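Local coordinates for Phikz039 (Pseudomonas phage phikz, PDB 3ZBQ), which belongs to the tubulin/FtsZ family as a phage-encoded tubulin-like protein, PhuZ, and holds a guanosine-5'-diphosphate in this structure, at residues K6-F11 with H91-D96; T221-V226 with L283-I288; S241-Y246 with T260-Y265. All coordinates share one frame; numbering follows the deposited sequence.

Interaction 1. Residues K6-F11 with H91-D96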
loop_
_atom_site.group_PDB
_atom_site.type_symbol
_atom_site.label_atom_id
_atom_site.label_comp_id
_atom_site.label_asym_id
_atom_site.label_seq_id
_atom_site.Cartn_x
_atom_site.Cartn_y
_atom_site.Cartn_z
ATOM N N LYS A 6 -3.813 -17.298 -8.973
ATOM C CA LYS A 6 -2.825 -16.516 -9.711
ATOM C C LYS A 6 -2.477 -15.213 -8.992
ATOM O O LYS A 6 -1.306 -14.856 -8.854
ATOM C CB LYS A 6 -3.310 -16.229 -11.130
ATOM C CG LYS A 6 -3.508 -17.495 -11.967
ATOM C CD LYS A 6 -4.063 -17.173 -13.341
ATOM C CE LYS A 6 -4.283 -18.451 -14.142
ATOM N NZ LYS A 6 -4.632 -18.140 -15.560
ATOM N N THR A 7 -3.502 -14.510 -8.525
ATOM C CA THR A 7 -3.294 -13.258 -7.819
ATOM C C THR A 7 -4.278 -13.164 -6.658
ATOM O O THR A 7 -5.490 -13.234 -6.872
ATOM C CB THR A 7 -3.528 -12.045 -8.744
ATOM O OG1 THR A 7 -2.639 -12.108 -9.872
ATOM C CG2 THR A 7 -3.303 -10.749 -7.985
ATOM N N ARG A 8 -3.756 -13.040 -5.438
ATOM C CA ARG A 8 -4.590 -12.746 -4.272
ATOM C C ARG A 8 -4.487 -11.259 -3.978
ATOM O O ARG A 8 -3.384 -10.704 -3.893
ATOM C CB ARG A 8 -4.129 -13.544 -3.037
ATOM C CG ARG A 8 -5.008 -13.365 -1.775
ATOM C CD ARG A 8 -6.303 -14.179 -1.853
ATOM N NE ARG A 8 -6.044 -15.618 -1.820
ATOM C CZ ARG A 8 -6.935 -16.550 -2.148
ATOM N NH1 ARG A 8 -8.146 -16.197 -2.540
ATOM N NH2 ARG A 8 -6.607 -17.838 -2.098
ATOM N N ILE A 9 -5.626 -10.601 -3.813
ATOM C CA ILE A 9 -5.598 -9.201 -3.429
ATOM C C ILE A 9 -6.130 -9.069 -2.009
ATOM O O ILE A 9 -7.204 -9.585 -1.699
ATOM C CB ILE A 9 -6.425 -8.338 -4.386
ATOM C CG1 ILE A 9 -6.016 -8.622 -5.846
ATOM C CG2 ILE A 9 -6.256 -6.876 -4.029
ATOM C CD1 ILE A 9 -6.740 -7.743 -6.891
ATOM N N TYR A 10 -5.353 -8.409 -1.153
ATOM C CA TYR A 10 -5.731 -8.183 0.243
ATOM C C TYR A 10 -6.100 -6.718 0.429
ATOM O O TYR A 10 -5.222 -5.839 0.367
ATOM C CB TYR A 10 -4.560 -8.521 1.181
ATOM C CG TYR A 10 -4.063 -9.956 1.112
ATOM C CD1 TYR A 10 -3.151 -10.350 0.143
ATOM C CD2 TYR A 10 -4.477 -10.898 2.045
ATOM C CE1 TYR A 10 -2.678 -11.659 0.091
ATOM C CE2 TYR A 10 -4.015 -12.205 2.000
ATOM C CZ TYR A 10 -3.117 -12.576 1.021
ATOM O OH TYR A 10 -2.667 -13.879 0.978
ATOM N N PHE A 11 -7.384 -6.454 0.678
ATOM C CA PHE A 11 -7.868 -5.099 0.906
ATOM C C PHE A 11 -7.944 -4.876 2.416
ATOM O O PHE A 11 -8.689 -5.570 3.103
ATOM C CB PHE A 11 -9.260 -4.911 0.287
ATOM C CG PHE A 11 -9.264 -4.894 -1.225
ATOM C CD1 PHE A 11 -8.678 -3.839 -1.924
ATOM C CD2 PHE A 11 -9.854 -5.929 -1.945
ATOM C CE1 PHE A 11 -8.678 -3.821 -3.317
ATOM C CE2 PHE A 11 -9.859 -5.920 -3.337
ATOM C CZ PHE A 11 -9.272 -4.873 -4.025
ATOM N N HIS A 91 -5.764 -18.404 6.502
ATOM C CA HIS A 91 -7.144 -18.340 6.033
ATOM C C HIS A 91 -7.263 -17.891 4.571
ATOM O O HIS A 91 -8.099 -18.408 3.825
ATOM C CB HIS A 91 -7.929 -17.377 6.920
ATOM C CG HIS A 91 -9.416 -17.456 6.745
ATOM N ND1 HIS A 91 -10.038 -17.276 5.527
ATOM C CD2 HIS A 91 -10.408 -17.651 7.646
ATOM C CE1 HIS A 91 -11.348 -17.378 5.683
ATOM N NE2 HIS A 91 -11.598 -17.606 6.960
ATOM N N PHE A 92 -6.455 -16.906 4.183
ATOM C CA PHE A 92 -6.459 -16.380 2.820
ATOM C C PHE A 92 -5.072 -16.602 2.239
ATOM O O PHE A 92 -4.243 -15.690 2.223
ATOM C CB PHE A 92 -6.795 -14.876 2.823
ATOM C CG PHE A 92 -8.206 -14.564 3.260
ATOM C CD1 PHE A 92 -9.288 -15.216 2.672
ATOM C CD2 PHE A 92 -8.453 -13.623 4.249
ATOM C CE1 PHE A 92 -10.592 -14.935 3.067
ATOM C CE2 PHE A 92 -9.759 -13.333 4.648
ATOM C CZ PHE A 92 -10.830 -14.003 4.062
ATOM N N PRO A 93 -4.804 -17.827 1.774
ATOM C CA PRO A 93 -3.421 -18.155 1.404
ATOM C C PRO A 93 -2.908 -17.322 0.230
ATOM O O PRO A 93 -3.691 -16.866 -0.618
ATOM C CB PRO A 93 -3.490 -19.647 1.042
ATOM C CG PRO A 93 -4.928 -19.932 0.780
ATOM C CD PRO A 93 -5.707 -18.987 1.650
ATOM N N ALA A 94 -1.596 -17.102 0.218
ATOM C CA ALA A 94 -0.934 -16.328 -0.831
ATOM C C ALA A 94 -1.217 -16.870 -2.219
ATOM O O ALA A 94 -1.329 -18.084 -2.413
ATOM C CB ALA A 94 0.576 -16.304 -0.600
ATOM N N GLY A 95 -1.311 -15.965 -3.190
ATOM C CA GLY A 95 -1.369 -16.359 -4.587
ATOM C C GLY A 95 0.022 -16.407 -5.204
ATOM O O GLY A 95 1.013 -16.089 -4.533
ATOM N N ASP A 96 0.109 -16.798 -6.475
ATOM C CA ASP A 96 1.380 -16.728 -7.194
ATOM C C ASP A 96 1.915 -15.294 -7.190
ATOM O O ASP A 96 3.124 -15.074 -7.141
ATOM C CB ASP A 96 1.230 -17.233 -8.639
ATOM C CG ASP A 96 1.032 -18.740 -8.722
ATOM O OD1 ASP A 96 1.606 -19.475 -7.885
ATOM O OD2 ASP A 96 0.310 -19.186 -9.641
HETATM O O HOH W 1 -3.793 -19.146 -3.179
#

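Interaction 2. Residues T221-V226 with L283-I288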
loop_
_atom_site.group_PDB
_atom_site.type_symbol
_atom_site.label_atom_id
_atom_site.label_comp_id
_atom_site.label_asym_id
_atom_site.label_seq_id
_atom_site.Cartn_x
_atom_site.Cartn_y
_atom_site.Cartn_z
ATOM N N THR A 221 12.978 -0.204 0.519
ATOM C CA THR A 221 11.731 0.106 -0.181
ATOM C C THR A 221 12.027 0.548 -1.610
ATOM O O THR A 221 12.968 1.318 -1.860
ATOM C CB THR A 221 10.934 1.212 0.528
ATOM O OG1 THR A 221 10.898 0.947 1.934
ATOM C CG2 THR A 221 9.499 1.261 0.002
ATOM N N VAL A 222 11.240 0.041 -2.553
ATOM C CA VAL A 222 11.327 0.503 -3.918
ATOM C C VAL A 222 9.951 0.919 -4.405
ATOM O O VAL A 222 8.928 0.533 -3.826
ATOM C CB VAL A 222 11.938 -0.577 -4.828
ATOM C CG1 VAL A 222 13.401 -0.778 -4.467
ATOM C CG2 VAL A 222 11.155 -1.882 -4.686
ATOM N N GLN A 223 9.920 1.746 -5.442
ATOM C CA GLN A 223 8.647 2.264 -5.927
ATOM C C GLN A 223 8.254 1.688 -7.288
ATOM O O GLN A 223 9.082 1.590 -8.202
ATOM C CB GLN A 223 8.690 3.796 -5.972
ATOM C CG GLN A 223 7.371 4.441 -6.321
ATOM C CD GLN A 223 7.320 5.892 -5.903
ATOM O OE1 GLN A 223 8.195 6.366 -5.174
ATOM N NE2 GLN A 223 6.309 6.606 -6.365
ATOM N N LEU A 224 6.988 1.293 -7.410
ATOM C CA LEU A 224 6.463 0.747 -8.656
ATOM C C LEU A 224 5.670 1.798 -9.407
ATOM O O LEU A 224 4.725 2.389 -8.866
ATOM C CB LEU A 224 5.562 -0.460 -8.389
ATOM C CG LEU A 224 4.726 -0.907 -9.583
ATOM C CD1 LEU A 224 5.654 -1.504 -10.657
ATOM C CD2 LEU A 224 3.709 -1.931 -9.131
ATOM N N HIS A 225 6.072 2.032 -10.649
ATOM C CA HIS A 225 5.389 2.976 -11.519
ATOM C C HIS A 225 4.693 2.231 -12.653
ATOM O O HIS A 225 5.349 1.570 -13.470
ATOM C CB HIS A 225 6.390 3.979 -12.105
ATOM C CG HIS A 225 7.255 4.646 -11.080
ATOM N ND1 HIS A 225 6.946 5.875 -10.529
ATOM C CD2 HIS A 225 8.420 4.259 -10.509
ATOM C CE1 HIS A 225 7.884 6.212 -9.661
ATOM N NE2 HIS A 225 8.792 5.250 -9.633
ATOM N N VAL A 226 3.369 2.330 -12.706
ATOM C CA VAL A 226 2.610 1.730 -13.796
ATOM C C VAL A 226 2.476 2.743 -14.926
ATOM O O VAL A 226 1.857 3.792 -14.754
ATOM C CB VAL A 226 1.225 1.243 -13.337
ATOM C CG1 VAL A 226 0.459 0.628 -14.513
ATOM C CG2 VAL A 226 1.367 0.219 -12.217
ATOM N N LEU A 283 14.859 5.496 -6.404
ATOM C CA LEU A 283 15.068 6.927 -6.173
ATOM C C LEU A 283 13.795 7.674 -5.785
ATOM O O LEU A 283 13.828 8.586 -4.960
ATOM C CB LEU A 283 15.676 7.578 -7.411
ATOM C CG LEU A 283 16.232 8.985 -7.219
ATOM C CD1 LEU A 283 17.331 8.973 -6.162
ATOM C CD2 LEU A 283 16.759 9.532 -8.544
ATOM N N SER A 284 12.677 7.291 -6.388
ATOM C CA SER A 284 11.431 8.027 -6.228
ATOM C C SER A 284 10.936 8.011 -4.785
ATOM O O SER A 284 10.183 8.900 -4.377
ATOM C CB SER A 284 10.359 7.468 -7.165
ATOM O OG SER A 284 10.694 7.724 -8.518
ATOM N N ILE A 285 11.357 7.008 -4.012
ATOM C CA ILE A 285 10.994 6.939 -2.588
ATOM C C ILE A 285 11.443 8.199 -1.836
ATOM O O ILE A 285 10.748 8.684 -0.922
ATOM C CB ILE A 285 11.590 5.679 -1.905
ATOM C CG1 ILE A 285 10.934 4.411 -2.448
ATOM C CG2 ILE A 285 11.440 5.740 -0.390
ATOM C CD1 ILE A 285 9.415 4.443 -2.387
ATOM N N GLU A 286 12.595 8.738 -2.222
ATOM C CA GLU A 286 13.109 9.978 -1.625
ATOM C C GLU A 286 12.139 11.149 -1.766
ATOM O O GLU A 286 12.039 12.001 -0.864
ATOM C CB GLU A 286 14.476 10.339 -2.233
ATOM C CG GLU A 286 14.968 11.764 -1.959
ATOM C CD GLU A 286 15.165 12.066 -0.480
ATOM O OE1 GLU A 286 15.330 11.118 0.322
ATOM O OE2 GLU A 286 15.149 13.267 -0.120
ATOM N N ASP A 287 11.412 11.200 -2.880
ATOM C CA ASP A 287 10.437 12.274 -3.078
ATOM C C ASP A 287 9.302 12.224 -2.054
ATOM O O ASP A 287 8.816 13.267 -1.585
ATOM C CB ASP A 287 9.866 12.244 -4.495
ATOM C CG ASP A 287 10.915 12.511 -5.547
ATOM O OD1 ASP A 287 11.949 13.143 -5.220
ATOM O OD2 ASP A 287 10.701 12.076 -6.697
ATOM N N ILE A 288 8.874 11.011 -1.716
ATOM C CA ILE A 288 7.871 10.815 -0.668
ATOM C C ILE A 288 8.423 11.260 0.683
ATOM O O ILE A 288 7.759 11.982 1.433
ATOM C CB ILE A 288 7.430 9.340 -0.557
ATOM C CG1 ILE A 288 7.016 8.785 -1.928
ATOM C CG2 ILE A 288 6.284 9.195 0.444
ATOM C CD1 ILE A 288 6.628 7.296 -1.895
#

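Interaction 3. Residues S241-Y246 with T260-Y265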
loop_
_atom_site.group_PDB
_atom_site.type_symbol
_atom_site.label_atom_id
_atom_site.label_comp_id
_atom_site.label_asym_id
_atom_site.label_seq_id
_atom_site.Cartn_x
_atom_site.Cartn_y
_atom_site.Cartn_z
ATOM N N SER A 241 14.148 -2.514 -12.221
ATOM C CA SER A 241 13.528 -3.715 -12.772
ATOM C C SER A 241 12.258 -3.348 -13.532
ATOM O O SER A 241 11.390 -2.645 -13.008
ATOM C CB SER A 241 13.212 -4.708 -11.650
ATOM O OG SER A 241 12.820 -5.968 -12.161
ATOM N N ILE A 242 12.152 -3.812 -14.775
ATOM C CA ILE A 242 10.999 -3.458 -15.591
ATOM C C ILE A 242 10.335 -4.684 -16.190
ATOM O O ILE A 242 11.011 -5.582 -16.714
ATOM C CB ILE A 242 11.356 -2.433 -16.698
ATOM C CG1 ILE A 242 10.107 -2.068 -17.497
ATOM C CG2 ILE A 242 12.435 -2.982 -17.632
ATOM C CD1 ILE A 242 10.302 -0.893 -18.449
ATOM N N ALA A 243 9.009 -4.725 -16.094
ATOM C CA ALA A 243 8.207 -5.723 -16.800
ATOM C C ALA A 243 7.358 -5.019 -17.848
ATOM O O ALA A 243 6.612 -4.104 -17.528
ATOM C CB ALA A 243 7.315 -6.480 -15.842
ATOM N N SER A 244 7.452 -5.464 -19.096
ATOM C CA SER A 244 6.722 -4.810 -20.173
ATOM C C SER A 244 5.784 -5.780 -20.891
ATOM O O SER A 244 6.144 -6.929 -21.146
ATOM C CB SER A 244 7.695 -4.188 -21.180
ATOM O OG SER A 244 8.532 -3.216 -20.576
ATOM N N LEU A 245 4.584 -5.303 -21.219
ATOM C CA LEU A 245 3.656 -6.047 -22.067
ATOM C C LEU A 245 3.448 -5.325 -23.391
ATOM O O LEU A 245 3.224 -4.119 -23.406
ATOM C CB LEU A 245 2.306 -6.198 -21.373
ATOM C CG LEU A 245 2.281 -7.112 -20.154
ATOM C CD1 LEU A 245 0.893 -7.119 -19.504
ATOM C CD2 LEU A 245 2.663 -8.510 -20.579
ATOM N N TYR A 246 3.518 -6.069 -24.494
ATOM C CA TYR A 246 3.220 -5.526 -25.818
ATOM C C TYR A 246 2.140 -6.376 -26.478
ATOM O O TYR A 246 2.125 -7.598 -26.311
ATOM C CB TYR A 246 4.475 -5.548 -26.695
ATOM C CG TYR A 246 5.659 -4.837 -26.086
ATOM C CD1 TYR A 246 6.526 -5.506 -25.222
ATOM C CD2 TYR A 246 5.914 -3.502 -26.374
ATOM C CE1 TYR A 246 7.611 -4.859 -24.658
ATOM C CE2 TYR A 246 6.996 -2.848 -25.819
ATOM C CZ TYR A 246 7.838 -3.530 -24.959
ATOM O OH TYR A 246 8.915 -2.878 -24.406
ATOM N N THR A 260 17.151 -5.483 -14.414
ATOM C CA THR A 260 16.361 -6.631 -14.838
ATOM C C THR A 260 15.236 -6.172 -15.774
ATOM O O THR A 260 14.582 -5.159 -15.524
ATOM C CB THR A 260 15.798 -7.408 -13.626
ATOM O OG1 THR A 260 16.859 -8.121 -12.985
ATOM C CG2 THR A 260 14.722 -8.405 -14.048
ATOM N N ARG A 261 15.047 -6.897 -16.874
ATOM C CA ARG A 261 13.937 -6.619 -17.784
ATOM C C ARG A 261 13.249 -7.930 -18.152
ATOM O O ARG A 261 13.901 -8.936 -18.467
ATOM C CB ARG A 261 14.418 -5.886 -19.046
ATOM C CG ARG A 261 13.301 -5.566 -20.062
ATOM C CD ARG A 261 13.781 -4.654 -21.192
ATOM N NE ARG A 261 12.673 -4.218 -22.045
ATOM C CZ ARG A 261 12.342 -4.765 -23.210
ATOM N NH1 ARG A 261 13.043 -5.784 -23.707
ATOM N NH2 ARG A 261 11.306 -4.287 -23.888
ATOM N N THR A 262 11.927 -7.927 -18.105
ATOM C CA THR A 262 11.180 -9.078 -18.588
ATOM C C THR A 262 10.014 -8.580 -19.433
ATOM O O THR A 262 9.464 -7.501 -19.175
ATOM C CB THR A 262 10.734 -9.989 -17.418
ATOM O OG1 THR A 262 10.269 -11.245 -17.925
ATOM C CG2 THR A 262 9.638 -9.328 -16.596
ATOM N N THR A 263 9.655 -9.335 -20.468
ATOM C CA THR A 263 8.579 -8.913 -21.365
ATOM C C THR A 263 7.556 -10.017 -21.599
ATOM O O THR A 263 7.886 -11.205 -21.536
ATOM C CB THR A 263 9.110 -8.424 -22.737
ATOM O OG1 THR A 263 9.581 -9.541 -23.504
ATOM C CG2 THR A 263 10.227 -7.427 -22.552
ATOM N N GLY A 264 6.318 -9.620 -21.876
ATOM C CA GLY A 264 5.284 -10.575 -22.245
ATOM C C GLY A 264 4.528 -10.089 -23.464
ATOM O O GLY A 264 4.449 -8.879 -23.695
ATOM N N TYR A 265 3.971 -11.014 -24.241
ATOM C CA TYR A 265 3.218 -10.644 -25.433
ATOM C C TYR A 265 1.738 -10.910 -25.221
ATOM O O TYR A 265 1.306 -12.067 -25.160
ATOM C CB TYR A 265 3.762 -11.381 -26.661
ATOM C CG TYR A 265 5.230 -11.091 -26.877
ATOM C CD1 TYR A 265 5.707 -9.788 -26.814
ATOM C CD2 TYR A 265 6.140 -12.114 -27.104
ATOM C CE1 TYR A 265 7.042 -9.502 -26.988
ATOM C CE2 TYR A 265 7.486 -11.840 -27.280
ATOM C CZ TYR A 265 7.927 -10.529 -27.225
ATOM O OH TYR A 265 9.257 -10.234 -27.400
HETATM O O HOH W 2 10.736 -2.328 -21.666
#

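Interaction 1. Residues K6-F11 with H91-D96
R8 turns toward P93 with CG anti to its backbone N (chi1 -176°) and then bends at chi2 and chi3, while Y10 has CG beside its backbone N, anti to the carbonyl carbon (chi1 -60°), and its hydroxyl reaches F92 O. Both polar ends thus meet successive carbonyls of the loop that follows helix 85-91. R8 NE gives P93 O a hydrogen bond of 2.9 Å, nearly straight at 162°, with the oxygen at the guanidinium edge and in its plane. R8 NH2 adds a weak second bond to the same P93 O, at 3.4 Å. R8 NH2 also touches the proline ring at its rim, P93 CG being 3.9 Å away. Water 1 extends the grip along the loop: it donates to A94 O at 2.8 Å and accepts a weak bond from R8 NH2.

Y10 OH donates to F92 O at 2.7 Å, somewhat out of the carbonyl plane. F92 is the first residue past helix 85-91, and its carbonyl is taken by the tyrosine hydroxyl. The apolar part of the tyrosine is used too, Y10 CE2 meeting F92 CB at 3.9 Å, and L116 and L120 of helix 109-122 touch the Y10 side chain. Farther along, the loop backbone comes close to the strand at G95. Glycine suits this place because a side chain there would point at the strand and run into its backbone at R8 N; N98 OD1 accepts the N-H of G95. The charged ends of K6 and D96 turn instead to N194 and Q195. The loop then enters strand 97-103, which runs parallel beside strand 7-12, an arrangement characteristic of the Rossmann-like nucleotide-binding domain of tubulin and FtsZ relatives.

Interaction 2. Residues T221-V226 with L283-I288
Q223 and I285 mark the closest passage of the two backbones, their CA atoms 6.2 Å apart where strand 222-226 passes near the beginning of the helix. The short axes come within 8.1 Å and lie at 101°, almost perpendicular. T221, Q223 and H225, alternate residues of their segment, face the start of the helix. I285 has CG1 beside its backbone N (chi1 -68°), and beyond it CD1 lies against the strand: it touches Q223 CB at 3.7 Å and T221 CG2 at 4.0 Å, the T221 and I285 side chains crossing at about a right angle. I285 CG1 also rests 3.7 Å from T221 O. An isoleucine, whose CG1-CD1 arm can reach past its beta branch, suits this uneven surface of methyl, methylene and peptide.

Here the long helix 284-304 starts out from the C-terminal domain of this phage tubulin, after strand 275-281, the antiparallel neighbour of strand 222-227. The extended chain of Q223 carries its amide up beside the helix, with Q223 CD 3.6 Å from S284 CB, while I288 CD1 lies near the end of the same side chain. H225 presents its ring edge to S284, H225 CE1 standing 3.7 Å from S284 CB. The polar ends of both residues are held by N281, which bonds H225 NE2 through OD1 and S284 OG through ND2. T221 OG1 is hydrogen-bonded to E152.

Interaction 3. Residues S241-Y246 with T260-Y265
I242 and S244 donate their backbone N-H groups to T260 O and T262 O, T262 N and G264 N donate in return to I242 O and S244 O, and Y246 N donates to G264 O; these five hydrogen bonds join the strands in parallel register. Water 2 links R261 NE (2.7 Å) with S244 OG (2.6 Å), and S244 OG also bonds H277. R261 NH2 gives Y246 OH a weak, bent hydrogen bond of 2.8 Å, its stronger partner being D252, in a salt bridge.

On the same face as R261, the straight arginine chain lies alongside I242, R261 CG being 3.7 Å from I242 CG2, and T263 CG2 sits over one face of the guanidinium. On the other face A243 CB packs 3.8 Å from T262 CG2, both residues touching W208 of helix 202-209. L245 CD2 comes within 3.7 Å of G264 CA, a closeness that suits glycine.

That face thus holds A243, L245, G264 and the small hydroxyl residues S241, T260 and T262. Opposite, D252 gathers R261, T263 and Y265, the last two by their hydroxyls, so that charge and hydrogen bonding tie the outermost strand to the loop between the two.

Overall arrangement
All three contacts reach one mixed sheet that runs through the chain. Interaction 1 lies in its N-terminal, parallel half, on strand 7-12; interactions 2 and 3 belong to the C-terminal half, where strands 222-227, 275-281, 239-246 and 260-265 follow one another across the sheet. Centres of interactions 1 and 2 are 24 Å apart, of 1 and 3 23 Å, and of 2 and 3 19 Å, and none touches another. Along the chain, interaction 1 closes first; interaction 3 lies in sequence between the segments of interaction 2. Interaction 1 is thus internal to the N-terminal half, interactions 2 and 3 to the C-terminal part, and what links them is the shared sheet.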